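Local coordinates for DUF4393 domain-containing protein (Alcanivorax borkumensis, PDB 3H35) that is of unknown function but belongs to the abortive infection alpha family and may take part in defence against phage, at residues A52-D57 against L110-A115; V87-S92 against A146-H151; D140-Q145 against L155-E160. All blocks are in the same frame, centred on the assembly; numbering follows the deposited sequence.

Contact 1: residues A52-D57 against L110-A115. With EDO (1,2-ethanediol), chain D.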
loop_
_atom_site.group_PDB
_atom_site.type_symbol
_atom_site.label_atom_id
_atom_site.label_comp_id
_atom_site.label_asym_id
_atom_site.label_seq_id
_atom_site.Cartn_x
_atom_site.Cartn_y
_atom_site.Cartn_z
ATOM N N ALA A 52 13.852 11.173 -0.947
ATOM C CA ALA A 52 14.567 11.824 0.155
ATOM C C ALA A 52 13.973 11.337 1.469
ATOM O O ALA A 52 14.688 11.274 2.471
ATOM C CB ALA A 52 14.493 13.367 0.063
ATOM N N SER A 53 12.695 10.942 1.446
ATOM C CA SER A 53 12.039 10.433 2.657
ATOM C C SER A 53 12.436 8.982 3.013
ATOM O O SER A 53 12.108 8.479 4.072
ATOM C CB SER A 53 10.519 10.502 2.468
ATOM O OG SER A 53 10.103 9.587 1.454
ATOM N N LEU A 54 13.106 8.272 2.107
ATOM C CA LEU A 54 13.594 6.945 2.418
ATOM C C LEU A 54 14.611 7.004 3.564
ATOM O O LEU A 54 15.354 7.965 3.673
ATOM C CB LEU A 54 14.258 6.340 1.186
ATOM C CG LEU A 54 13.362 6.020 -0.034
ATOM C CD1 LEU A 54 14.288 5.489 -1.169
ATOM C CD2 LEU A 54 12.229 4.976 0.282
ATOM N N THR A 55 14.685 5.983 4.418
ATOM C CA THR A 55 15.795 5.909 5.357
ATOM C C THR A 55 17.061 5.550 4.521
ATOM O O THR A 55 16.962 5.076 3.380
ATOM C CB THR A 55 15.626 4.838 6.454
ATOM O OG1 THR A 55 15.777 3.548 5.859
ATOM C CG2 THR A 55 14.264 4.933 7.204
ATOM N N GLY A 56 18.243 5.806 5.086
ATOM C CA GLY A 56 19.514 5.492 4.396
ATOM C C GLY A 56 19.536 4.024 3.910
ATOM O O GLY A 56 19.918 3.730 2.779
ATOM N N ASP A 57 19.088 3.107 4.755
ATOM C CA ASP A 57 19.100 1.692 4.378
ATOM C C ASP A 57 18.192 1.474 3.175
ATOM O O ASP A 57 18.613 0.823 2.229
ATOM C CB ASP A 57 18.712 0.765 5.547
ATOM C CG ASP A 57 19.854 0.558 6.542
ATOM O OD1 ASP A 57 20.961 1.018 6.229
ATOM O OD2 ASP A 57 19.662 -0.065 7.629
ATOM N N LEU A 110 11.454 -3.681 2.886
ATOM C CA LEU A 110 10.791 -4.162 1.673
ATOM C C LEU A 110 9.307 -3.832 1.665
ATOM O O LEU A 110 8.743 -3.482 0.625
ATOM C CB LEU A 110 11.006 -5.642 1.486
ATOM C CG LEU A 110 12.433 -6.077 1.137
ATOM C CD1 LEU A 110 12.598 -7.618 1.269
ATOM C CD2 LEU A 110 12.781 -5.619 -0.262
ATOM N N ASN A 111 8.657 -3.888 2.825
ATOM C CA ASN A 111 7.247 -3.508 2.882
ATOM C C ASN A 111 7.069 -2.065 2.410
ATOM O O ASN A 111 6.180 -1.783 1.642
ATOM C CB ASN A 111 6.686 -3.619 4.280
ATOM C CG ASN A 111 5.185 -3.611 4.279
ATOM O OD1 ASN A 111 4.560 -4.643 4.004
ATOM N ND2 ASN A 111 4.606 -2.456 4.473
ATOM N N HIS A 112 7.937 -1.167 2.869
ATOM C CA HIS A 112 7.893 0.224 2.442
ATOM C C HIS A 112 8.212 0.418 0.944
ATOM O O HIS A 112 7.493 1.135 0.267
ATOM C CB HIS A 112 8.881 1.056 3.284
ATOM C CG HIS A 112 8.799 2.544 3.038
ATOM N ND1 HIS A 112 7.798 3.334 3.555
ATOM C CD2 HIS A 112 9.591 3.370 2.314
ATOM C CE1 HIS A 112 7.984 4.582 3.179
ATOM N NE2 HIS A 112 9.064 4.633 2.411
ATOM N N LEU A 113 9.288 -0.189 0.439
ATOM C CA LEU A 113 9.648 -0.056 -0.983
ATOM C C LEU A 113 8.518 -0.552 -1.885
ATOM O O LEU A 113 8.192 0.085 -2.878
ATOM C CB LEU A 113 10.946 -0.820 -1.317
ATOM C CG LEU A 113 12.216 -0.244 -0.680
ATOM C CD1 LEU A 113 13.405 -1.173 -0.919
ATOM C CD2 LEU A 113 12.483 1.187 -1.220
ATOM N N PHE A 114 7.915 -1.669 -1.523
ATOM C CA PHE A 114 6.720 -2.189 -2.249
ATOM C C PHE A 114 5.534 -1.268 -2.083
ATOM O O PHE A 114 4.889 -0.975 -3.077
ATOM C CB PHE A 114 6.320 -3.645 -1.863
ATOM C CG PHE A 114 7.156 -4.689 -2.575
ATOM C CD1 PHE A 114 6.809 -5.140 -3.837
ATOM C CD2 PHE A 114 8.324 -5.161 -2.007
ATOM C CE1 PHE A 114 7.599 -6.109 -4.505
ATOM C CE2 PHE A 114 9.126 -6.082 -2.679
ATOM C CZ PHE A 114 8.743 -6.563 -3.935
ATOM N N ALA A 115 5.262 -0.791 -0.863
ATOM C CA ALA A 115 4.038 0.011 -0.642
ATOM C C ALA A 115 4.149 1.283 -1.467
ATOM O O ALA A 115 3.135 1.809 -1.953
ATOM C CB ALA A 115 3.794 0.343 0.841
HETATM C C1 EDO D . 5.953 -6.827 1.641
HETATM O O1 EDO D . 5.328 -6.914 2.933
HETATM C C2 EDO D . 5.046 -6.210 0.598
HETATM O O2 EDO D . 5.334 -6.823 -0.649
HETATM O O HOH W 1 9.436 6.996 0.923
#
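Leu54 and Leu113 mark the nearest backbone approach, their CA atoms 8.7 Å apart, where the turn leading into helix 56-65 passes the last turns of helix 106-115. Contact across this gap is made by side-chain ends. Leu54 CD2 lies at the edge of the imidazole of His112, near the ring plane, 3.7 Å from His112 CD2, and the two side chains cross obliquely. The ring gets there because CG of His112 stands opposite the backbone N (chi1 -173°), which carries it off the helix toward the turn. The same methyl, Leu54 CD2, also meets Leu113 CD2 at 4.1 Å, so a single branch serves two residues one apart on the helix. Leu61, Leu62 and Leu118 continue this apolar cluster.

A water bridges the polar edge of the contact: it donates to Ser53 OG at 2.7 Å and lies 2.8 Å from His112 NE2, in the plane of the ring. This links the imidazole to the turn without a direct bond, while Ser53 OG has a further partner in Arg49 O. Arg49 of the second subunit packs on His112 and bonds Ser53 O, placing the contact beside a subunit interface. Further round the helix, Asn111 OD1 accepts a 2.6 Å hydrogen bond from O1 of an ethanediol, probably a crystallisation solute, whose O2 sits over one face of Phe114, 3.4 Å from Phe114 CG.

Thr55 is the N-cap of helix 56-65. Its side chain caps a backbone N just beyond Asp57, and Glu58 OE1 in return bonds Thr55 N, the reciprocal pattern of a capping box. Contact 1 thus packs a capped helix start, through the leucine before the cap, against the end of a second helix.

Contact 2: residues V87-S92 against A146-H151. With EDO (1,2-ethanediol), chain D.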
loop_
_atom_site.group_PDB
_atom_site.type_symbol
_atom_site.label_atom_id
_atom_site.label_comp_id
_atom_site.label_asym_id
_atom_site.label_seq_id
_atom_site.Cartn_x
_atom_site.Cartn_y
_atom_site.Cartn_z
ATOM N N VAL A 87 -0.056 -11.315 -0.277
ATOM C CA VAL A 87 1.339 -11.194 0.176
ATOM C C VAL A 87 1.358 -10.728 1.641
ATOM O O VAL A 87 0.767 -9.708 1.971
ATOM C CB VAL A 87 2.135 -10.180 -0.689
ATOM C CG1 VAL A 87 3.399 -9.770 0.026
ATOM C CG2 VAL A 87 2.409 -10.741 -2.102
ATOM N N LEU A 88 2.036 -11.455 2.519
ATOM C CA LEU A 88 2.080 -11.069 3.922
ATOM C C LEU A 88 3.401 -10.503 4.385
ATOM O O LEU A 88 3.413 -9.749 5.315
ATOM C CB LEU A 88 1.742 -12.253 4.820
ATOM C CG LEU A 88 0.305 -12.739 4.703
ATOM C CD1 LEU A 88 0.028 -13.846 5.694
ATOM C CD2 LEU A 88 -0.672 -11.576 4.898
ATOM N N TYR A 89 4.519 -10.905 3.779
ATOM C CA TYR A 89 5.815 -10.675 4.339
ATOM C C TYR A 89 6.811 -10.942 3.246
ATOM O O TYR A 89 6.610 -11.834 2.441
ATOM C CB TYR A 89 6.083 -11.650 5.501
ATOM C CG TYR A 89 7.360 -11.403 6.306
ATOM C CD1 TYR A 89 7.342 -10.564 7.401
ATOM C CD2 TYR A 89 8.569 -12.081 6.026
ATOM C CE1 TYR A 89 8.455 -10.362 8.160
ATOM C CE2 TYR A 89 9.715 -11.852 6.803
ATOM C CZ TYR A 89 9.616 -11.002 7.864
ATOM O OH TYR A 89 10.689 -10.734 8.686
ATOM N N ARG A 90 7.867 -10.158 3.209
ATOM C CA ARG A 90 8.890 -10.335 2.207
ATOM C C ARG A 90 10.262 -10.226 2.831
ATOM O O ARG A 90 10.446 -9.460 3.761
ATOM C CB ARG A 90 8.720 -9.366 1.062
ATOM C CG ARG A 90 7.640 -9.814 0.126
ATOM C CD ARG A 90 7.462 -8.929 -1.097
ATOM N NE ARG A 90 6.927 -9.732 -2.204
ATOM C CZ ARG A 90 6.013 -9.333 -3.074
ATOM N NH1 ARG A 90 5.458 -8.128 -2.977
ATOM N NH2 ARG A 90 5.630 -10.165 -4.031
ATOM N N TYR A 91 11.191 -11.040 2.324
ATOM C CA TYR A 91 12.529 -11.147 2.869
ATOM C C TYR A 91 13.532 -11.252 1.735
ATOM O O TYR A 91 13.248 -11.808 0.697
ATOM C CB TYR A 91 12.638 -12.357 3.827
ATOM C CG TYR A 91 13.947 -12.418 4.576
ATOM C CD1 TYR A 91 14.105 -11.763 5.804
ATOM C CD2 TYR A 91 15.041 -13.082 4.036
ATOM C CE1 TYR A 91 15.325 -11.795 6.484
ATOM C CE2 TYR A 91 16.267 -13.114 4.702
ATOM C CZ TYR A 91 16.401 -12.467 5.921
ATOM O OH TYR A 91 17.632 -12.500 6.571
ATOM N N SER A 92 14.715 -10.708 1.933
ATOM C CA SER A 92 15.744 -10.812 0.914
ATOM C C SER A 92 17.063 -10.695 1.602
ATOM O O SER A 92 17.114 -10.185 2.725
ATOM C CB SER A 92 15.603 -9.697 -0.119
ATOM O OG SER A 92 16.638 -9.757 -1.090
ATOM N N ALA A 146 7.082 -18.684 11.229
ATOM C CA ALA A 146 6.442 -19.435 12.259
ATOM C C ALA A 146 5.341 -18.597 12.925
ATOM O O ALA A 146 4.256 -19.103 13.139
ATOM C CB ALA A 146 7.477 -19.998 13.279
ATOM N N GLU A 147 5.568 -17.310 13.184
ATOM C CA GLU A 147 4.510 -16.489 13.770
ATOM C C GLU A 147 3.272 -16.443 12.881
ATOM O O GLU A 147 2.133 -16.584 13.351
ATOM C CB GLU A 147 4.978 -15.069 13.995
ATOM C CG GLU A 147 6.085 -14.887 15.031
ATOM C CD GLU A 147 6.497 -13.403 15.162
ATOM O OE1 GLU A 147 5.631 -12.505 14.996
ATOM O OE2 GLU A 147 7.684 -13.141 15.440
ATOM N N LEU A 148 3.507 -16.254 11.589
ATOM C CA LEU A 148 2.408 -16.158 10.624
ATOM C C LEU A 148 1.681 -17.485 10.450
ATOM O O LEU A 148 0.443 -17.495 10.246
ATOM C CB LEU A 148 2.923 -15.654 9.274
ATOM C CG LEU A 148 3.262 -14.175 9.260
ATOM C CD1 LEU A 148 4.077 -13.811 8.027
ATOM C CD2 LEU A 148 1.986 -13.338 9.349
ATOM N N GLN A 149 2.402 -18.604 10.519
ATOM C CA GLN A 149 1.729 -19.909 10.359
ATOM C C GLN A 149 0.736 -20.199 11.459
ATOM O O GLN A 149 -0.210 -20.883 11.210
ATOM C CB GLN A 149 2.689 -21.090 10.278
ATOM C CG GLN A 149 3.575 -21.150 9.011
ATOM C CD GLN A 149 4.716 -22.189 9.124
ATOM O OE1 GLN A 149 5.187 -22.484 10.228
ATOM N NE2 GLN A 149 5.198 -22.689 7.984
ATOM N N ILE A 150 0.925 -19.695 12.664
ATOM C CA ILE A 150 -0.055 -19.956 13.734
ATOM C C ILE A 150 -1.504 -19.694 13.286
ATOM O O ILE A 150 -2.396 -20.517 13.502
ATOM C CB ILE A 150 0.211 -19.091 14.977
ATOM C CG1 ILE A 150 1.601 -19.403 15.552
ATOM C CG2 ILE A 150 -0.891 -19.306 16.046
ATOM C CD1 ILE A 150 1.953 -18.543 16.771
ATOM N N HIS A 151 -1.725 -18.568 12.620
ATOM C CA HIS A 151 -3.073 -18.181 12.232
ATOM C C HIS A 151 -3.395 -18.330 10.742
ATOM O O HIS A 151 -4.574 -18.246 10.365
ATOM C CB HIS A 151 -3.286 -16.719 12.631
ATOM C CG HIS A 151 -3.021 -16.470 14.075
ATOM N ND1 HIS A 151 -3.814 -17.004 15.071
ATOM C CD2 HIS A 151 -2.010 -15.824 14.690
ATOM C CE1 HIS A 151 -3.319 -16.660 16.245
ATOM N NE2 HIS A 151 -2.233 -15.932 16.037
HETATM C C1 EDO D . 5.953 -6.827 1.641
HETATM O O1 EDO D . 5.328 -6.914 2.933
HETATM C C2 EDO D . 5.046 -6.210 0.598
HETATM O O2 EDO D . 5.334 -6.823 -0.649
#
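Leu88 and Leu148 bring strand 87-91 and the C-terminal part of helix 139-151 closest, with 8.4 Å between their CA atoms. The strand carries a classic beta bulge here: Leu88 and Tyr89 both face Leu76 of the neighbouring strand, which lets two consecutive residues direct their CB atoms at the helix.

Leu148 answers this pair with its two methyls. Leu148 CD1 touches Tyr89 CB at 3.9 Å and stands obliquely to the phenol ring, whereas Leu148 CD2 reaches Leu88 CD1 at 4.2 Å, the two leucine side chains sliding past one another in opposite directions. The bulged backbone points Tyr89 CB at the helix; with CG anti to the backbone N (chi1 -173°) the ring then slants across helix 139-151 to reach Phe141 and Ala144. Leu155 and Leu76 also pack on Leu148, and from the second subunit Leu167 packs on Tyr89 while Pro166 packs on Leu148.

Arg90 belongs to a different environment. Arg90 NH1 donates a 2.7 Å bond to O2 of an ethanediol, with an N-H...O angle of 147° and the oxygen near the guanidinium plane. Val87 CG2 lies over one face of that group, 3.7 Å above the plane and toward its rim. Salt bridges to Glu160 and to Glu86 of the third subunit share NH2, and Thr75 takes NE.

The strand-helix join is made of apolar contacts alone between the segments, the bulge supplying two side chains to one leucine. The buried arginine has two carboxylates and the ring of Phe114 as partners, surroundings that would favour its charged form.

Contact 3: residues D140-Q145 against L155-E160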
loop_
_atom_site.group_PDB
_atom_site.type_symbol
_atom_site.label_atom_id
_atom_site.label_comp_id
_atom_site.label_asym_id
_atom_site.label_seq_id
_atom_site.Cartn_x
_atom_site.Cartn_y
_atom_site.Cartn_z
ATOM N N ASP A 140 15.681 -15.162 11.491
ATOM C CA ASP A 140 14.660 -14.125 11.631
ATOM C C ASP A 140 13.505 -14.376 10.682
ATOM O O ASP A 140 12.361 -14.224 11.052
ATOM C CB ASP A 140 15.210 -12.730 11.323
ATOM C CG ASP A 140 16.195 -12.239 12.362
ATOM O OD1 ASP A 140 15.964 -12.410 13.582
ATOM O OD2 ASP A 140 17.210 -11.650 11.939
ATOM N N PHE A 141 13.823 -14.695 9.439
ATOM C CA PHE A 141 12.810 -15.078 8.498
ATOM C C PHE A 141 11.991 -16.260 9.047
ATOM O O PHE A 141 10.745 -16.257 9.001
ATOM C CB PHE A 141 13.467 -15.474 7.182
ATOM C CG PHE A 141 12.515 -16.085 6.230
ATOM C CD1 PHE A 141 11.615 -15.291 5.550
ATOM C CD2 PHE A 141 12.487 -17.448 6.048
ATOM C CE1 PHE A 141 10.670 -15.859 4.700
ATOM C CE2 PHE A 141 11.558 -18.031 5.198
ATOM C CZ PHE A 141 10.638 -17.219 4.531
ATOM N N ARG A 142 12.689 -17.261 9.589
ATOM C CA ARG A 142 12.028 -18.462 10.049
ATOM C C ARG A 142 11.115 -18.142 11.200
ATOM O O ARG A 142 10.033 -18.703 11.306
ATOM C CB ARG A 142 13.047 -19.543 10.465
ATOM C CG ARG A 142 13.702 -20.280 9.295
ATOM C CD ARG A 142 12.660 -20.837 8.329
ATOM N NE ARG A 142 13.226 -21.517 7.154
ATOM C CZ ARG A 142 12.506 -22.158 6.218
ATOM N NH1 ARG A 142 11.179 -22.256 6.303
ATOM N NH2 ARG A 142 13.118 -22.736 5.201
ATOM N N LYS A 143 11.563 -17.244 12.064
ATOM C CA LYS A 143 10.741 -16.759 13.162
ATOM C C LYS A 143 9.451 -16.073 12.655
ATOM O O LYS A 143 8.367 -16.335 13.159
ATOM C CB LYS A 143 11.550 -15.766 13.976
ATOM C CG LYS A 143 10.943 -15.395 15.303
ATOM C CD LYS A 143 11.717 -14.223 15.937
ATOM C CE LYS A 143 11.224 -13.900 17.351
ATOM N NZ LYS A 143 11.483 -15.072 18.235
ATOM N N ALA A 144 9.590 -15.204 11.663
ATOM C CA ALA A 144 8.433 -14.477 11.093
ATOM C C ALA A 144 7.455 -15.487 10.469
ATOM O O ALA A 144 6.250 -15.425 10.689
ATOM C CB ALA A 144 8.883 -13.460 10.026
ATOM N N GLN A 145 8.011 -16.429 9.727
ATOM C CA GLN A 145 7.204 -17.459 9.097
ATOM C C GLN A 145 6.418 -18.266 10.150
ATOM O O GLN A 145 5.256 -18.468 9.973
ATOM C CB GLN A 145 8.062 -18.410 8.267
ATOM C CG GLN A 145 7.261 -19.490 7.497
ATOM C CD GLN A 145 8.149 -20.614 7.001
ATOM O OE1 GLN A 145 9.287 -20.790 7.478
ATOM N NE2 GLN A 145 7.640 -21.389 6.038
ATOM N N LEU A 155 -0.080 -20.881 4.838
ATOM C CA LEU A 155 0.998 -19.945 4.462
ATOM C C LEU A 155 2.055 -20.654 3.633
ATOM O O LEU A 155 2.527 -21.728 4.003
ATOM C CB LEU A 155 1.698 -19.420 5.723
ATOM C CG LEU A 155 2.611 -18.220 5.612
ATOM C CD1 LEU A 155 1.777 -16.943 5.398
ATOM C CD2 LEU A 155 3.486 -18.082 6.871
ATOM N N SER A 156 2.462 -20.041 2.540
ATOM C CA SER A 156 3.528 -20.630 1.738
ATOM C C SER A 156 4.620 -19.641 1.391
ATOM O O SER A 156 4.365 -18.418 1.196
ATOM C CB SER A 156 2.962 -21.250 0.443
ATOM O OG SER A 156 2.238 -20.286 -0.286
ATOM N N ILE A 157 5.820 -20.188 1.261
ATOM C CA ILE A 157 6.960 -19.447 0.737
ATOM C C ILE A 157 6.923 -19.558 -0.750
ATOM O O ILE A 157 6.781 -20.646 -1.292
ATOM C CB ILE A 157 8.302 -20.047 1.129
ATOM C CG1 ILE A 157 8.429 -20.117 2.655
ATOM C CG2 ILE A 157 9.449 -19.193 0.515
ATOM C CD1 ILE A 157 9.734 -20.692 3.176
ATOM N N ARG A 158 7.093 -18.431 -1.415
ATOM C CA ARG A 158 7.328 -18.436 -2.828
ATOM C C ARG A 158 8.608 -17.711 -3.132
ATOM O O ARG A 158 8.800 -16.578 -2.687
ATOM C CB ARG A 158 6.181 -17.784 -3.585
ATOM C CG ARG A 158 6.316 -17.953 -5.071
ATOM C CD ARG A 158 5.031 -17.514 -5.797
ATOM N NE ARG A 158 5.057 -17.841 -7.230
ATOM C CZ ARG A 158 5.350 -16.980 -8.211
ATOM N NH1 ARG A 158 5.335 -17.385 -9.480
ATOM N NH2 ARG A 158 5.647 -15.717 -7.948
ATOM N N ARG A 159 9.471 -18.374 -3.894
ATOM C CA ARG A 159 10.707 -17.801 -4.347
ATOM C C ARG A 159 10.449 -16.883 -5.539
ATOM O O ARG A 159 9.911 -17.279 -6.557
ATOM C CB ARG A 159 11.716 -18.873 -4.717
ATOM C CG ARG A 159 12.216 -19.705 -3.533
ATOM C CD ARG A 159 12.994 -20.891 -4.048
ATOM N NE ARG A 159 13.757 -21.551 -3.004
ATOM C CZ ARG A 159 14.641 -22.507 -3.231
ATOM N NH1 ARG A 159 14.880 -22.928 -4.474
ATOM N NH2 ARG A 159 15.310 -23.021 -2.219
ATOM N N GLU A 160 10.856 -15.632 -5.374
ATOM C CA GLU A 160 10.645 -14.613 -6.376
ATOM C C GLU A 160 11.948 -13.807 -6.578
ATOM O O GLU A 160 12.992 -14.098 -5.976
ATOM C CB GLU A 160 9.464 -13.738 -5.943
ATOM C CG GLU A 160 8.138 -14.532 -5.819
ATOM C CD GLU A 160 6.942 -13.682 -5.429
ATOM O OE1 GLU A 160 7.106 -12.647 -4.742
ATOM O OE2 GLU A 160 5.822 -14.060 -5.814
#
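Arg142 and Gln145, which both touch Ile157, are tied to each other by a hydrogen bond from Arg142 NH1 to Gln145 OE1 of 2.7 Å. The donor lies in the plane of the amide and on a lone pair of the oxygen, but the N-H...O angle is only 142° and the oxygen is tilted slightly from the guanidinium plane. Arg142 NE has its own partner, Glu136 O, so the guanidinium is held at two points and its rotation is restrained. It also lies with one face toward Phe141 CE2, near the rim.

Both polar groups pack against the delta methyl of Ile157. Gln145 NE2 is 3.6 Å from Ile157 CD1, and the glutamine chain crosses the isoleucine at about a right angle. Arg142 NH1 approaches Ile157 CD1 at 3.8 Å, again nearly at right angles. Phe141 meets it with its ring edge, CE2 being 3.8 Å from Ile157 CD1 in the plane of the ring. One methyl thus touches an aromatic edge, an amide and a guanidinium. Gln145 spans the gap because CG lies anti to the backbone N (chi1 -177°) and the chain stays extended, carrying the amide out to the methyl. Closer to the helix backbone, Leu155 CD2 packs on Gln145 O at 3.6 Å.

On the strand's other face, Arg158 NH2 forms a 2.7 Å salt bridge with Glu160 OE2, which Tyr77 OH also bonds, while Thr75 OG1 bonds Glu160 OE1.

The axes of segments 140-145 and 156-160 come within 11.3 Å, their directions 137° apart, and helix 139-151 lies on the antiparallel sheet that includes strand 156-164. Leu74 and Leu76 of strand 71-77 pack on Phe141, and Pro166 of the second subunit reaches Ala144.

Overall arrangement
From the N terminus, contact 1 opens at 52-57 and closes at 110-115, looping around helix 56-65, strands 71-77 and 87-91, and helix 94-98. Contact 2 opens inside that loop, at strand 87-91, and closes beyond it on helix 139-151, so the two cross. Contact 3, opening on the same helix before contact 2 closes and ending on strand 156-164, crosses contact 2 but follows contact 1 in series. Contacts 2 and 3 lie with centres about 5 Å apart and fasten one helix to the sheet. The centres of contacts 1 and 2 are about 19 Å apart, yet Phe114 and Arg90 join them, and Arg90 goes on to Glu160 of contact 3.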